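Local coordinates for protein beta-d-glucoside glucohydrolase (PDB 3ZZ1) that probably hydrolyses terminal, non-reducing beta-D-glucosyl residues, releasing beta-D-glucose in the breakdown of cellulose, as a family 3 glycoside hydrolase, at residues Thr76-Asn88 against Trp127-Ile139. Numbering follows the deposited sequence.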
loop_
_atom_site.group_PDB
_atom_site.type_symbol
_atom_site.label_atom_id
_atom_site.label_comp_id
_atom_site.label_asym_id
_atom_site.label_seq_id
_atom_site.Cartn_x
_atom_site.Cartn_y
_atom_site.Cartn_z
ATOM N N THR A 76 1.331 -10.308 -3.595
ATOM C CA THR A 76 0.981 -9.927 -2.236
ATOM C C THR A 76 0.375 -8.530 -2.273
ATOM O O THR A 76 0.743 -7.727 -3.136
ATOM C CB THR A 76 2.213 -9.911 -1.308
ATOM O OG1 THR A 76 3.146 -8.918 -1.759
ATOM C CG2 THR A 76 2.893 -11.281 -1.278
ATOM N N PRO A 77 -0.570 -8.241 -1.356
ATOM C CA PRO A 77 -1.020 -6.868 -1.147
ATOM C C PRO A 77 0.149 -5.929 -0.861
ATOM O O PRO A 77 1.198 -6.367 -0.371
ATOM C CB PRO A 77 -1.891 -6.987 0.097
ATOM C CG PRO A 77 -2.484 -8.344 -0.017
ATOM C CD PRO A 77 -1.415 -9.206 -0.623
ATOM N N GLY A 78 -0.040 -4.650 -1.161
ATOM C CA GLY A 78 0.963 -3.626 -0.876
ATOM C C GLY A 78 1.459 -3.608 0.563
ATOM O O GLY A 78 2.634 -3.328 0.811
ATOM N N VAL A 79 0.572 -3.910 1.513
ATOM C CA VAL A 79 0.942 -3.879 2.937
ATOM C C VAL A 79 2.050 -4.899 3.258
ATOM O O VAL A 79 2.961 -4.614 4.047
ATOM C CB VAL A 79 -0.294 -4.017 3.886
ATOM C CG1 VAL A 79 -0.858 -5.443 3.893
ATOM C CG2 VAL A 79 0.051 -3.561 5.306
ATOM N N GLN A 80 1.981 -6.065 2.613
ATOM C CA GLN A 80 2.999 -7.100 2.784
ATOM C C GLN A 80 4.337 -6.658 2.189
ATOM O O GLN A 80 5.392 -6.885 2.788
ATOM C CB GLN A 80 2.540 -8.427 2.172
ATOM C CG GLN A 80 3.318 -9.648 2.670
ATOM C CD GLN A 80 3.029 -9.988 4.129
ATOM O OE1 GLN A 80 2.206 -9.346 4.780
ATOM N NE2 GLN A 80 3.702 -11.011 4.641
ATOM N N ALA A 81 4.281 -6.018 1.020
ATOM C CA ALA A 81 5.475 -5.468 0.372
ATOM C C ALA A 81 6.162 -4.409 1.242
ATOM O O ALA A 81 7.385 -4.414 1.386
ATOM C CB ALA A 81 5.130 -4.910 -1.007
ATOM N N ALA A 82 5.375 -3.512 1.829
ATOM C CA ALA A 82 5.914 -2.518 2.759
ATOM C C ALA A 82 6.450 -3.158 4.045
ATOM O O ALA A 82 7.411 -2.662 4.632
ATOM C CB ALA A 82 4.871 -1.478 3.086
ATOM N N SER A 83 5.834 -4.263 4.467
ATOM C CA SER A 83 6.278 -4.994 5.662
ATOM C C SER A 83 7.660 -5.635 5.507
ATOM O O SER A 83 8.297 -5.994 6.503
ATOM C CB SER A 83 5.243 -6.047 6.075
ATOM O OG SER A 83 4.056 -5.432 6.566
ATOM N N THR A 84 8.118 -5.780 4.264
ATOM C CA THR A 84 9.479 -6.247 3.995
ATOM C C THR A 84 10.502 -5.141 4.254
ATOM O O THR A 84 11.665 -5.426 4.562
ATOM C CB THR A 84 9.665 -6.748 2.537
ATOM O OG1 THR A 84 9.603 -5.640 1.631
ATOM C CG2 THR A 84 8.613 -7.784 2.160
ATOM N N TRP A 85 10.060 -3.886 4.129
ATOM C CA TRP A 85 10.947 -2.717 4.207
ATOM C C TRP A 85 12.108 -2.863 3.211
ATOM O O TRP A 85 13.218 -2.386 3.447
ATOM C CB TRP A 85 11.472 -2.512 5.640
ATOM C CG TRP A 85 10.409 -2.181 6.665
ATOM C CD1 TRP A 85 9.444 -3.019 7.152
ATOM C CD2 TRP A 85 10.218 -0.921 7.328
ATOM N NE1 TRP A 85 8.660 -2.357 8.071
ATOM C CE2 TRP A 85 9.114 -1.069 8.198
ATOM C CE3 TRP A 85 10.874 0.319 7.270
ATOM C CZ2 TRP A 85 8.646 -0.019 9.008
ATOM C CZ3 TRP A 85 10.407 1.366 8.076
ATOM C CH2 TRP A 85 9.303 1.185 8.934
ATOM N N ASP A 86 11.826 -3.534 2.098
ATOM C CA ASP A 86 12.829 -3.873 1.105
ATOM C C ASP A 86 12.495 -3.201 -0.228
ATOM O O ASP A 86 11.651 -3.691 -0.987
ATOM C CB ASP A 86 12.902 -5.396 0.950
ATOM C CG ASP A 86 14.138 -5.854 0.198
ATOM O OD1 ASP A 86 14.551 -5.178 -0.766
ATOM O OD2 ASP A 86 14.693 -6.907 0.568
ATOM N N VAL A 87 13.162 -2.077 -0.505
ATOM C CA VAL A 87 12.929 -1.310 -1.740
ATOM C C VAL A 87 13.125 -2.151 -3.003
ATOM O O VAL A 87 12.432 -1.948 -4.008
ATOM C CB VAL A 87 13.792 -0.013 -1.817
ATOM C CG1 VAL A 87 13.390 0.964 -0.709
ATOM C CG2 VAL A 87 15.291 -0.320 -1.760
ATOM N N ASN A 88 14.052 -3.104 -2.939
ATOM C CA ASN A 88 14.335 -3.987 -4.066
ATOM C C ASN A 88 13.173 -4.923 -4.378
ATOM O O ASN A 88 12.762 -5.040 -5.535
ATOM C CB ASN A 88 15.627 -4.771 -3.830
ATOM C CG ASN A 88 16.841 -3.864 -3.673
ATOM O OD1 ASN A 88 17.283 -3.217 -4.630
ATOM N ND2 ASN A 88 17.381 -3.809 -2.459
ATOM N N TRP A 127 -4.956 -2.315 3.795
ATOM C CA TRP A 127 -4.072 -3.396 3.345
ATOM C C TRP A 127 -3.602 -3.259 1.893
ATOM O O TRP A 127 -2.580 -3.836 1.517
ATOM C CB TRP A 127 -4.756 -4.760 3.546
ATOM C CG TRP A 127 -6.044 -4.896 2.784
ATOM C CD1 TRP A 127 -7.289 -4.524 3.211
ATOM C CD2 TRP A 127 -6.215 -5.427 1.464
ATOM N NE1 TRP A 127 -8.222 -4.791 2.240
ATOM C CE2 TRP A 127 -7.591 -5.346 1.158
ATOM C CE3 TRP A 127 -5.341 -5.966 0.509
ATOM C CZ2 TRP A 127 -8.112 -5.778 -0.063
ATOM C CZ3 TRP A 127 -5.860 -6.399 -0.701
ATOM C CH2 TRP A 127 -7.233 -6.305 -0.977
ATOM N N GLU A 128 -4.351 -2.516 1.076
ATOM C CA GLU A 128 -3.975 -2.293 -0.326
ATOM C C GLU A 128 -2.812 -1.317 -0.457
ATOM O O GLU A 128 -2.073 -1.351 -1.445
ATOM C CB GLU A 128 -5.156 -1.785 -1.146
ATOM C CG GLU A 128 -6.292 -2.765 -1.274
ATOM C CD GLU A 128 -7.201 -2.434 -2.433
ATOM O OE1 GLU A 128 -6.743 -2.545 -3.595
ATOM O OE2 GLU A 128 -8.371 -2.075 -2.182
ATOM N N GLY A 129 -2.668 -0.448 0.544
ATOM C CA GLY A 129 -1.601 0.538 0.588
ATOM C C GLY A 129 -0.305 -0.016 1.146
ATOM O O GLY A 129 -0.011 -1.199 1.000
ATOM N N PHE A 130 0.474 0.845 1.791
ATOM C CA PHE A 130 1.817 0.473 2.246
ATOM C C PHE A 130 2.073 0.771 3.724
ATOM O O PHE A 130 3.213 1.017 4.121
ATOM C CB PHE A 130 2.879 1.167 1.386
ATOM C CG PHE A 130 2.870 0.742 -0.057
ATOM C CD1 PHE A 130 3.318 -0.526 -0.429
ATOM C CD2 PHE A 130 2.435 1.617 -1.048
ATOM C CE1 PHE A 130 3.318 -0.919 -1.764
ATOM C CE2 PHE A 130 2.432 1.236 -2.385
ATOM C CZ PHE A 130 2.875 -0.040 -2.748
ATOM N N GLY A 131 1.019 0.734 4.533
ATOM C CA GLY A 131 1.129 1.100 5.949
ATOM C C GLY A 131 0.780 2.557 6.215
ATOM O O GLY A 131 0.389 3.286 5.299
ATOM N N VAL A 132 0.963 2.976 7.466
ATOM C CA VAL A 132 0.457 4.254 7.987
ATOM C C VAL A 132 1.388 5.453 7.790
ATOM O O VAL A 132 1.000 6.599 8.058
ATOM C CB VAL A 132 0.169 4.160 9.512
ATOM C CG1 VAL A 132 -0.854 3.078 9.814
ATOM C CG2 VAL A 132 1.457 3.901 10.286
ATOM N N ASP A 133 2.616 5.192 7.350
ATOM C CA ASP A 133 3.644 6.226 7.322
ATOM C C ASP A 133 3.782 6.832 5.929
ATOM O O ASP A 133 3.994 6.109 4.962
ATOM C CB ASP A 133 4.983 5.660 7.813
ATOM C CG ASP A 133 6.100 6.680 7.767
ATOM O OD1 ASP A 133 6.215 7.504 8.698
ATOM O OD2 ASP A 133 6.870 6.651 6.793
ATOM N N PRO A 134 3.678 8.171 5.832
ATOM C CA PRO A 134 3.728 8.853 4.541
ATOM C C PRO A 134 5.094 8.716 3.861
ATOM O O PRO A 134 5.154 8.587 2.643
ATOM C CB PRO A 134 3.444 10.314 4.904
ATOM C CG PRO A 134 3.897 10.446 6.304
ATOM C CD PRO A 134 3.635 9.124 6.956
ATOM N N TYR A 135 6.173 8.727 4.646
ATOM C CA TYR A 135 7.515 8.548 4.090
ATOM C C TYR A 135 7.673 7.164 3.452
ATOM O O TYR A 135 8.004 7.068 2.270
ATOM C CB TYR A 135 8.616 8.807 5.132
ATOM C CG TYR A 135 10.007 8.562 4.586
ATOM C CD1 TYR A 135 10.586 7.285 4.633
ATOM C CD2 TYR A 135 10.737 9.595 3.997
ATOM C CE1 TYR A 135 11.863 7.052 4.109
ATOM C CE2 TYR A 135 12.011 9.371 3.475
ATOM C CZ TYR A 135 12.565 8.101 3.533
ATOM O OH TYR A 135 13.821 7.885 3.017
ATOM N N LEU A 136 7.425 6.111 4.234
ATOM C CA LEU A 136 7.516 4.730 3.745
ATOM C C LEU A 136 6.584 4.481 2.561
ATOM O O LEU A 136 7.011 3.953 1.541
ATOM C CB LEU A 136 7.228 3.718 4.868
ATOM C CG LEU A 136 7.004 2.240 4.493
ATOM C CD1 LEU A 136 8.208 1.643 3.773
ATOM C CD2 LEU A 136 6.644 1.394 5.717
ATOM N N THR A 137 5.316 4.863 2.709
ATOM C CA THR A 137 4.328 4.721 1.640
ATOM C C THR A 137 4.785 5.476 0.392
ATOM O O THR A 137 4.673 4.961 -0.720
ATOM C CB THR A 137 2.942 5.200 2.104
ATOM O OG1 THR A 137 2.478 4.333 3.144
ATOM C CG2 THR A 137 1.925 5.197 0.959
ATOM N N GLY A 138 5.323 6.678 0.590
ATOM C CA GLY A 138 5.882 7.471 -0.500
ATOM C C GLY A 138 7.023 6.766 -1.209
ATOM O O GLY A 138 7.019 6.642 -2.432
ATOM N N ILE A 139 8.008 6.298 -0.445
ATOM C CA ILE A 139 9.113 5.518 -1.016
ATOM C C ILE A 139 8.581 4.293 -1.767
ATOM O O ILE A 139 8.951 4.059 -2.918
ATOM C CB ILE A 139 10.160 5.103 0.063
ATOM C CG1 ILE A 139 10.841 6.344 0.672
ATOM C CG2 ILE A 139 11.192 4.132 -0.516
ATOM C CD1 ILE A 139 11.664 7.200 -0.302
HETATM O O HOH W 1 -2.270 -3.938 -2.744
#
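Val-79 N donates to Trp-127 O at 3.2 Å, the one direct hydrogen bond across the pair, with an N-H...O angle of 148°. A water bridges the neighbouring pair, accepting from Gly-78 N at 2.8 Å and donating to Glu-128 O. The first turn of helix 78-83 thus faces the 127-129 carbonyls, and Gly-78, lacking a side chain, lets the backbones close in, its CA 3.8 Å from Glu-128 O. Within the second segment Asp-133 is an N-cap, its OD2 taking Leu-136 N at 2.7 Å.

Both segments belong to the N-terminal, TIM-barrel-type domain of the family 3 enzymes, the second running into helix 134-150.

Apolar contacts flank these bonds. Pro-77 CB comes up to the indole edge of Trp-127, 3.6 Å from CE3, while Glu-128 CG covers a face of the same ring. Ala-82 CB sits against Phe-130 CB (3.7 Å), near the plane of the ring.

Leu-136 extends away from its own N (chi1 168°), and the second torsion (59°) then places CD2 over one face of Trp-85, 4.1 Å from the six-ring centroid, a CH-pi contact. Trp-85 NE1 bonds to Lys-527 O, and Phe-654 meets the indole edge-to-face. Farther along, Val-87 CG1 touches Ile-139 CG2 at 3.9 Å.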